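Local coordinates for aminopeptidase-like protein (Chaetomium thermophilum, PDB 5JM6) that probably acts as a zinc-dependent aminopeptidase of the M18 family, assembled as a dodecamer and linked to selective autophagy through the Cvt pathway, at residues K147-V158 with E222-N233; P325-V333 with G505-V513. All coordinates share one frame; numbering follows the deposited sequence.

Interaction 1 (147-158 with 222-233) and interaction 2 (325-333 with 505-513) lie on opposite sides of the chain's centre, about 54 Å between centres and about 30 Å between nearest atoms. They follow one another in the sequence, the first closing before the second opens, and share no sheet. Interaction 1 pairs strands 153-160 and 228-231 at the rim of the six-stranded antiparallel sheet and faces another subunit. Interaction 2 lays helix 495-514 against strand 330-336 of the nine-stranded mixed sheet, touched by no other chain. One thus belongs to the assembly surface of the dodecamer, the other to the alpha/beta architecture of the zinc-peptidase domain.

Interaction 1: residues K147-V158 with E222-N233; sequences KPTKEGYVQLGV and ETEMVPVIGIDN
Val154 and Ile229 meet obliquely on one face of an antiparallel strand pair, CG1 of Val154 lying 3.7 Å from CG1 of Ile229. Ile229 holds CG1 between its backbone N and carbonyl carbon (chi1 67°), which folds that branch back over Val154; its other branch, CG2, touches Leu156 CB at 3.7 Å. A classic beta bulge explains this position: Ile229 and Gly230 both stand opposite Val154, and Val154 O accepts a bond from Ile229 N at 2.8 Å while Gly230 N adds a weak one. Val154 N returns a nearly straight bond to Gly230 O (2.8 Å, 170° at the hydrogen). On the face that carries Tyr153, Gln155, Val228 and Ile231, Val228 CG1 approaches the tyrosine ring obliquely, 3.9 Å from CD2. The Gln155 chain crosses Val226 at about a right angle, its NE2 3.7 Å from Val226 CG1, but its amide hydrogen-bonds to Asn399 of a second subunit. Beyond the bulge, Val158 CG2 points at the Pro227 ring, 3.8 Å from its CD. The type I' turn from Lys150 to Tyr153 leads into the first strand; its Gly152 O receives Asp232 N, and at the backbone angles of Gly152 a side chain would press on the preceding carbonyl. The nearby Asn233 amide is hydrogen-bonded to Arg411 and Leu412 of the second subunit. At the far end Lys147 makes a long salt bridge to Glu222, whose OE1 also pairs with Lys142. Strand 228-231 is the outermost strand of the six-stranded sheet within the chain, next to 153-160; Pro227 and Val158 pack on Leu284 of strand 277-286, while Phe299 of the second subunit covers Val228 and Ile231.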
# COMPACT_ATOMS: atom_id res chain seq x y z
N LYS A 147 -33.27 -6.63 -26.80
CA LYS A 147 -32.95 -6.68 -25.38
C LYS A 147 -34.26 -6.71 -24.59
O LYS A 147 -35.31 -6.33 -25.11
CB LYS A 147 -32.11 -5.47 -24.96
CG LYS A 147 -30.66 -5.50 -25.42
CD LYS A 147 -29.77 -6.23 -24.43
CE LYS A 147 -28.33 -5.75 -24.54
NZ LYS A 147 -27.41 -6.45 -23.60
N PRO A 148 -34.20 -7.16 -23.32
CA PRO A 148 -35.41 -7.06 -22.49
C PRO A 148 -35.72 -5.60 -22.17
O PRO A 148 -34.80 -4.85 -21.85
CB PRO A 148 -35.03 -7.82 -21.21
CG PRO A 148 -33.78 -8.57 -21.53
CD PRO A 148 -33.09 -7.80 -22.61
N THR A 149 -36.99 -5.21 -22.27
CA THR A 149 -37.37 -3.88 -21.82
C THR A 149 -37.14 -3.83 -20.31
O THR A 149 -37.54 -4.74 -19.58
CB THR A 149 -38.83 -3.53 -22.15
OG1 THR A 149 -39.71 -4.41 -21.45
CG2 THR A 149 -39.07 -3.65 -23.65
N LYS A 150 -36.48 -2.77 -19.87
CA LYS A 150 -35.92 -2.71 -18.53
C LYS A 150 -36.27 -1.37 -17.89
O LYS A 150 -35.90 -0.32 -18.41
CB LYS A 150 -34.41 -2.91 -18.61
CG LYS A 150 -33.66 -3.19 -17.33
CD LYS A 150 -32.23 -3.54 -17.70
CE LYS A 150 -31.49 -4.31 -16.63
NZ LYS A 150 -30.11 -4.64 -17.11
N GLU A 151 -36.99 -1.42 -16.77
CA GLU A 151 -37.53 -0.23 -16.11
C GLU A 151 -38.29 0.67 -17.08
O GLU A 151 -38.24 1.90 -16.97
CB GLU A 151 -36.41 0.57 -15.42
CG GLU A 151 -35.55 -0.22 -14.43
CD GLU A 151 -36.20 -0.39 -13.05
OE1 GLU A 151 -37.39 -0.07 -12.90
OE2 GLU A 151 -35.49 -0.84 -12.12
N GLY A 152 -38.99 0.06 -18.04
CA GLY A 152 -39.81 0.81 -18.97
C GLY A 152 -39.10 1.27 -20.23
O GLY A 152 -39.73 1.86 -21.12
N TYR A 153 -37.80 1.02 -20.31
CA TYR A 153 -37.01 1.42 -21.48
C TYR A 153 -36.81 0.28 -22.45
O TYR A 153 -36.60 -0.86 -22.04
CB TYR A 153 -35.64 1.96 -21.06
CG TYR A 153 -35.70 3.16 -20.16
CD1 TYR A 153 -35.88 3.02 -18.79
CD2 TYR A 153 -35.56 4.44 -20.68
CE1 TYR A 153 -35.93 4.11 -17.97
CE2 TYR A 153 -35.61 5.55 -19.85
CZ TYR A 153 -35.79 5.37 -18.50
OH TYR A 153 -35.84 6.47 -17.67
N VAL A 154 -36.87 0.60 -23.74
CA VAL A 154 -36.47 -0.33 -24.78
C VAL A 154 -35.01 -0.06 -25.12
O VAL A 154 -34.64 1.08 -25.38
CB VAL A 154 -37.35 -0.18 -26.04
CG1 VAL A 154 -37.05 -1.29 -27.04
CG2 VAL A 154 -38.82 -0.19 -25.65
N GLN A 155 -34.18 -1.10 -25.09
CA GLN A 155 -32.75 -0.92 -25.34
C GLN A 155 -32.29 -1.69 -26.58
O GLN A 155 -33.06 -2.42 -27.20
CB GLN A 155 -31.95 -1.35 -24.11
CG GLN A 155 -32.34 -0.62 -22.83
CD GLN A 155 -31.45 -0.95 -21.65
OE1 GLN A 155 -31.65 -1.95 -20.96
NE2 GLN A 155 -30.46 -0.10 -21.40
N LEU A 156 -31.01 -1.53 -26.92
CA LEU A 156 -30.47 -2.07 -28.16
C LEU A 156 -29.09 -2.70 -27.95
O LEU A 156 -28.18 -2.04 -27.44
CB LEU A 156 -30.37 -0.98 -29.22
CG LEU A 156 -29.84 -1.40 -30.59
CD1 LEU A 156 -30.86 -2.25 -31.30
CD2 LEU A 156 -29.46 -0.19 -31.42
N GLY A 157 -28.95 -3.97 -28.30
CA GLY A 157 -27.65 -4.62 -28.23
C GLY A 157 -26.67 -4.13 -29.28
O GLY A 157 -26.91 -4.30 -30.48
N VAL A 158 -25.54 -3.59 -28.84
CA VAL A 158 -24.52 -3.13 -29.77
C VAL A 158 -23.14 -3.58 -29.30
O VAL A 158 -22.96 -3.96 -28.15
CB VAL A 158 -24.51 -1.59 -29.95
CG1 VAL A 158 -25.88 -1.09 -30.41
CG2 VAL A 158 -24.07 -0.90 -28.67
N GLU A 222 -20.39 -3.13 -21.78
CA GLU A 222 -21.48 -4.09 -22.01
C GLU A 222 -22.65 -3.97 -21.02
O GLU A 222 -23.75 -4.44 -21.30
CB GLU A 222 -20.90 -5.51 -21.98
CG GLU A 222 -21.92 -6.63 -22.18
CD GLU A 222 -22.39 -6.76 -23.61
OE1 GLU A 222 -23.56 -6.42 -23.89
OE2 GLU A 222 -21.60 -7.22 -24.46
N THR A 223 -22.44 -3.29 -19.91
CA THR A 223 -23.46 -3.17 -18.87
C THR A 223 -23.92 -1.72 -18.79
O THR A 223 -25.12 -1.43 -18.77
CB THR A 223 -22.97 -3.67 -17.49
OG1 THR A 223 -22.87 -5.10 -17.52
CG2 THR A 223 -23.96 -3.28 -16.39
N GLU A 224 -22.96 -0.81 -18.65
CA GLU A 224 -23.23 0.61 -18.49
C GLU A 224 -23.45 1.46 -19.75
O GLU A 224 -23.99 2.56 -19.64
CB GLU A 224 -22.11 1.22 -17.67
CG GLU A 224 -22.07 0.65 -16.27
CD GLU A 224 -20.81 1.00 -15.53
OE1 GLU A 224 -20.76 0.76 -14.31
OE2 GLU A 224 -19.86 1.52 -16.16
N MET A 225 -23.00 1.02 -20.92
CA MET A 225 -23.41 1.75 -22.11
C MET A 225 -24.23 0.87 -23.02
O MET A 225 -23.73 0.34 -24.02
CB MET A 225 -22.17 2.26 -22.85
CG MET A 225 -21.11 2.85 -21.94
SD MET A 225 -19.59 3.27 -22.82
CE MET A 225 -20.05 4.83 -23.58
N VAL A 226 -25.52 0.84 -22.77
CA VAL A 226 -26.45 0.10 -23.60
C VAL A 226 -27.41 1.15 -24.09
O VAL A 226 -28.12 1.74 -23.29
CB VAL A 226 -27.19 -1.01 -22.84
CG1 VAL A 226 -28.16 -1.73 -23.76
CG2 VAL A 226 -26.20 -1.99 -22.24
N PRO A 227 -27.42 1.40 -25.40
CA PRO A 227 -28.25 2.48 -25.92
C PRO A 227 -29.72 2.31 -25.55
O PRO A 227 -30.20 1.20 -25.32
CB PRO A 227 -28.04 2.39 -27.43
CG PRO A 227 -26.71 1.74 -27.58
CD PRO A 227 -26.62 0.76 -26.46
N VAL A 228 -30.42 3.44 -25.48
CA VAL A 228 -31.84 3.48 -25.18
C VAL A 228 -32.59 3.98 -26.42
O VAL A 228 -32.30 5.06 -26.93
CB VAL A 228 -32.11 4.38 -23.96
CG1 VAL A 228 -33.50 4.92 -23.99
CG2 VAL A 228 -31.85 3.61 -22.67
N ILE A 229 -33.46 3.13 -26.96
CA ILE A 229 -34.18 3.47 -28.19
C ILE A 229 -35.67 3.84 -28.08
O ILE A 229 -36.28 4.20 -29.09
CB ILE A 229 -34.05 2.31 -29.19
CG1 ILE A 229 -34.79 1.07 -28.69
CG2 ILE A 229 -32.58 2.00 -29.43
CD1 ILE A 229 -34.59 -0.15 -29.56
N GLY A 230 -36.25 3.75 -26.89
CA GLY A 230 -37.67 4.02 -26.75
C GLY A 230 -38.23 3.67 -25.39
O GLY A 230 -37.51 3.16 -24.53
N ILE A 231 -39.51 3.93 -25.19
CA ILE A 231 -40.17 3.68 -23.92
C ILE A 231 -41.28 2.65 -24.07
O ILE A 231 -42.01 2.66 -25.07
CB ILE A 231 -40.77 4.98 -23.33
CG1 ILE A 231 -39.65 5.96 -22.97
CG2 ILE A 231 -41.63 4.69 -22.11
CD1 ILE A 231 -40.04 7.42 -23.15
N ASP A 232 -41.36 1.70 -23.14
CA ASP A 232 -42.54 0.86 -23.03
C ASP A 232 -42.94 0.66 -21.57
O ASP A 232 -42.29 -0.07 -20.83
CB ASP A 232 -42.27 -0.47 -23.72
CG ASP A 232 -43.48 -1.37 -23.73
OD1 ASP A 232 -43.34 -2.54 -23.34
OD2 ASP A 232 -44.57 -0.91 -24.15
N ASN A 233 -44.05 1.29 -21.17
CA ASN A 233 -44.55 1.26 -19.79
C ASN A 233 -45.70 0.29 -19.54
O ASN A 233 -46.35 0.37 -18.50
CB ASN A 233 -44.93 2.66 -19.35
CG ASN A 233 -43.73 3.52 -19.05
OD1 ASN A 233 -42.75 3.06 -18.46
ND2 ASN A 233 -43.78 4.78 -19.48

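Interaction 2: residues P325-V333 with G505-V513; sequences PTDGVIKLV and GFLDFWEEV
With CG anti to the carbonyl carbon (chi1 -64°) and the rest of its chain extended, Lys331 crosses Leu507 obliquely, CG 4.1 Å from Leu507 CB. Its NZ reaches Asp508 OD1 at 3.1 Å. Glu511 slides past Val329 in the opposite direction, its CB 3.5 Å from Val329 CG1; CG anti to the backbone N (chi1 173°) and a straight chain carry its carboxylate to Gly328 N, which meets the syn side of OE2 in an almost linear bond of 2.9 Å. Lys331 NZ also meets Asp327 OD2 from above the carboxylate plane at 3.3 Å and hydrogen-bonds to Lys322 O; Asp327 OD2 accepts a further bond from Ala324 N. A methionine in place of Lys331 would probably leave Asp327 and Asp508 without their shared positive charge and Lys322 O without its donor. One water donates to both Asp327 OD1 and Glu511 OE2, which stand 4.3 Å apart. Asp508 is held besides by Lys322 N and Lys504. Two acids and a carbonyl probably compensate the buried ammonium, while the bridging water is likely to ease the repulsion between Asp327 and Glu511 where helix 495-514 covers the sheet.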
# COMPACT_ATOMS: atom_id res chain seq x y z
N PRO A 325 -1.93 15.26 -72.35
CA PRO A 325 -1.63 14.25 -73.38
C PRO A 325 -0.26 13.61 -73.17
O PRO A 325 0.02 12.55 -73.74
CB PRO A 325 -1.68 15.06 -74.68
CG PRO A 325 -1.38 16.46 -74.26
CD PRO A 325 -2.00 16.62 -72.91
N THR A 326 0.58 14.26 -72.37
CA THR A 326 1.93 13.78 -72.09
C THR A 326 2.07 13.01 -70.77
O THR A 326 3.18 12.71 -70.35
CB THR A 326 2.93 14.95 -72.11
OG1 THR A 326 2.44 16.01 -71.28
CG2 THR A 326 3.07 15.48 -73.53
N ASP A 327 0.95 12.72 -70.10
CA ASP A 327 1.00 11.96 -68.85
C ASP A 327 1.29 10.49 -69.12
O ASP A 327 0.50 9.80 -69.77
CB ASP A 327 -0.31 12.08 -68.07
CG ASP A 327 -0.44 13.39 -67.33
OD1 ASP A 327 0.60 13.99 -66.99
OD2 ASP A 327 -1.59 13.81 -67.09
N GLY A 328 2.40 10.00 -68.58
CA GLY A 328 2.81 8.63 -68.84
C GLY A 328 2.53 7.67 -67.71
O GLY A 328 2.69 6.47 -67.86
N VAL A 329 2.10 8.20 -66.56
CA VAL A 329 1.85 7.34 -65.42
C VAL A 329 0.37 7.04 -65.23
O VAL A 329 -0.49 7.64 -65.88
CB VAL A 329 2.40 7.97 -64.12
CG1 VAL A 329 3.86 8.31 -64.28
CG2 VAL A 329 1.59 9.20 -63.75
N ILE A 330 0.09 6.14 -64.30
CA ILE A 330 -1.27 5.86 -63.87
C ILE A 330 -1.49 6.59 -62.56
O ILE A 330 -0.64 6.55 -61.67
CB ILE A 330 -1.52 4.34 -63.69
CG1 ILE A 330 -1.56 3.64 -65.04
CG2 ILE A 330 -2.81 4.09 -62.92
CD1 ILE A 330 -1.70 2.13 -64.95
N LYS A 331 -2.61 7.30 -62.45
CA LYS A 331 -2.95 8.02 -61.23
C LYS A 331 -4.06 7.28 -60.51
O LYS A 331 -5.14 7.09 -61.06
CB LYS A 331 -3.37 9.45 -61.55
CG LYS A 331 -2.26 10.28 -62.15
CD LYS A 331 -2.78 11.58 -62.72
CE LYS A 331 -1.71 12.30 -63.51
NZ LYS A 331 -2.12 13.69 -63.84
N LEU A 332 -3.79 6.87 -59.28
CA LEU A 332 -4.65 5.91 -58.58
C LEU A 332 -4.93 6.33 -57.14
O LEU A 332 -4.06 6.84 -56.44
CB LEU A 332 -3.99 4.53 -58.61
CG LEU A 332 -4.69 3.28 -58.05
CD1 LEU A 332 -4.20 2.04 -58.79
CD2 LEU A 332 -4.47 3.13 -56.55
N VAL A 333 -6.17 6.09 -56.70
CA VAL A 333 -6.54 6.28 -55.30
C VAL A 333 -7.18 5.00 -54.78
O VAL A 333 -8.08 4.44 -55.42
CB VAL A 333 -7.50 7.46 -55.11
CG1 VAL A 333 -7.85 7.62 -53.63
CG2 VAL A 333 -6.89 8.75 -55.65
N GLY A 505 -1.46 17.86 -56.42
CA GLY A 505 -0.10 18.21 -56.75
C GLY A 505 0.76 16.97 -56.93
O GLY A 505 1.57 16.90 -57.86
N PHE A 506 0.58 16.00 -56.05
CA PHE A 506 1.35 14.76 -56.11
C PHE A 506 1.02 13.95 -57.37
O PHE A 506 1.92 13.59 -58.13
CB PHE A 506 1.10 13.92 -54.86
CG PHE A 506 1.52 12.49 -54.99
CD1 PHE A 506 2.86 12.14 -54.93
CD2 PHE A 506 0.58 11.49 -55.15
CE1 PHE A 506 3.25 10.82 -55.05
CE2 PHE A 506 0.96 10.17 -55.27
CZ PHE A 506 2.30 9.83 -55.21
N LEU A 507 -0.26 13.67 -57.59
CA LEU A 507 -0.66 12.89 -58.76
C LEU A 507 -0.24 13.58 -60.06
O LEU A 507 0.20 12.92 -61.00
CB LEU A 507 -2.18 12.65 -58.76
CG LEU A 507 -2.74 11.85 -57.58
CD1 LEU A 507 -4.26 11.91 -57.57
CD2 LEU A 507 -2.27 10.41 -57.59
N ASP A 508 -0.33 14.91 -60.10
CA ASP A 508 0.01 15.64 -61.31
C ASP A 508 1.52 15.76 -61.53
O ASP A 508 1.99 15.70 -62.67
CB ASP A 508 -0.62 17.04 -61.30
CG ASP A 508 -2.13 17.01 -61.48
OD1 ASP A 508 -2.68 15.92 -61.73
OD2 ASP A 508 -2.76 18.08 -61.39
N PHE A 509 2.28 15.96 -60.46
CA PHE A 509 3.72 16.21 -60.60
C PHE A 509 4.68 15.04 -60.34
O PHE A 509 5.88 15.20 -60.55
CB PHE A 509 4.13 17.37 -59.70
CG PHE A 509 3.71 18.71 -60.23
CD1 PHE A 509 4.30 19.23 -61.37
CD2 PHE A 509 2.75 19.46 -59.57
CE1 PHE A 509 3.93 20.47 -61.86
CE2 PHE A 509 2.37 20.70 -60.05
CZ PHE A 509 2.96 21.21 -61.20
N TRP A 510 4.18 13.89 -59.90
CA TRP A 510 5.09 12.80 -59.51
C TRP A 510 6.02 12.39 -60.65
O TRP A 510 7.23 12.26 -60.44
CB TRP A 510 4.32 11.58 -59.03
CG TRP A 510 5.12 10.32 -59.17
CD1 TRP A 510 4.87 9.28 -60.02
CD2 TRP A 510 6.33 9.98 -58.47
NE1 TRP A 510 5.84 8.31 -59.88
CE2 TRP A 510 6.75 8.72 -58.93
CE3 TRP A 510 7.10 10.63 -57.49
CZ2 TRP A 510 7.89 8.09 -58.45
CZ3 TRP A 510 8.23 10.00 -57.02
CH2 TRP A 510 8.62 8.74 -57.50
N GLU A 511 5.46 12.19 -61.84
CA GLU A 511 6.24 11.73 -62.98
C GLU A 511 7.35 12.72 -63.34
O GLU A 511 8.48 12.32 -63.65
CB GLU A 511 5.34 11.50 -64.20
CG GLU A 511 6.09 11.17 -65.48
CD GLU A 511 5.16 10.93 -66.67
OE1 GLU A 511 5.55 10.16 -67.58
OE2 GLU A 511 4.05 11.50 -66.70
N GLU A 512 7.02 14.01 -63.30
CA GLU A 512 8.00 15.06 -63.58
C GLU A 512 9.13 15.05 -62.55
O GLU A 512 10.30 15.14 -62.90
CB GLU A 512 7.32 16.43 -63.60
CG GLU A 512 8.28 17.61 -63.63
CD GLU A 512 7.59 18.90 -64.04
OE1 GLU A 512 6.41 18.85 -64.43
OE2 GLU A 512 8.24 19.97 -63.97
N VAL A 513 8.76 14.92 -61.28
CA VAL A 513 9.74 14.93 -60.20
C VAL A 513 10.64 13.70 -60.27
O VAL A 513 11.86 13.80 -60.08
CB VAL A 513 9.05 15.00 -58.82
CG1 VAL A 513 10.04 14.71 -57.71
CG2 VAL A 513 8.41 16.37 -58.64
O HOH W 1 2.04 12.25 -65.20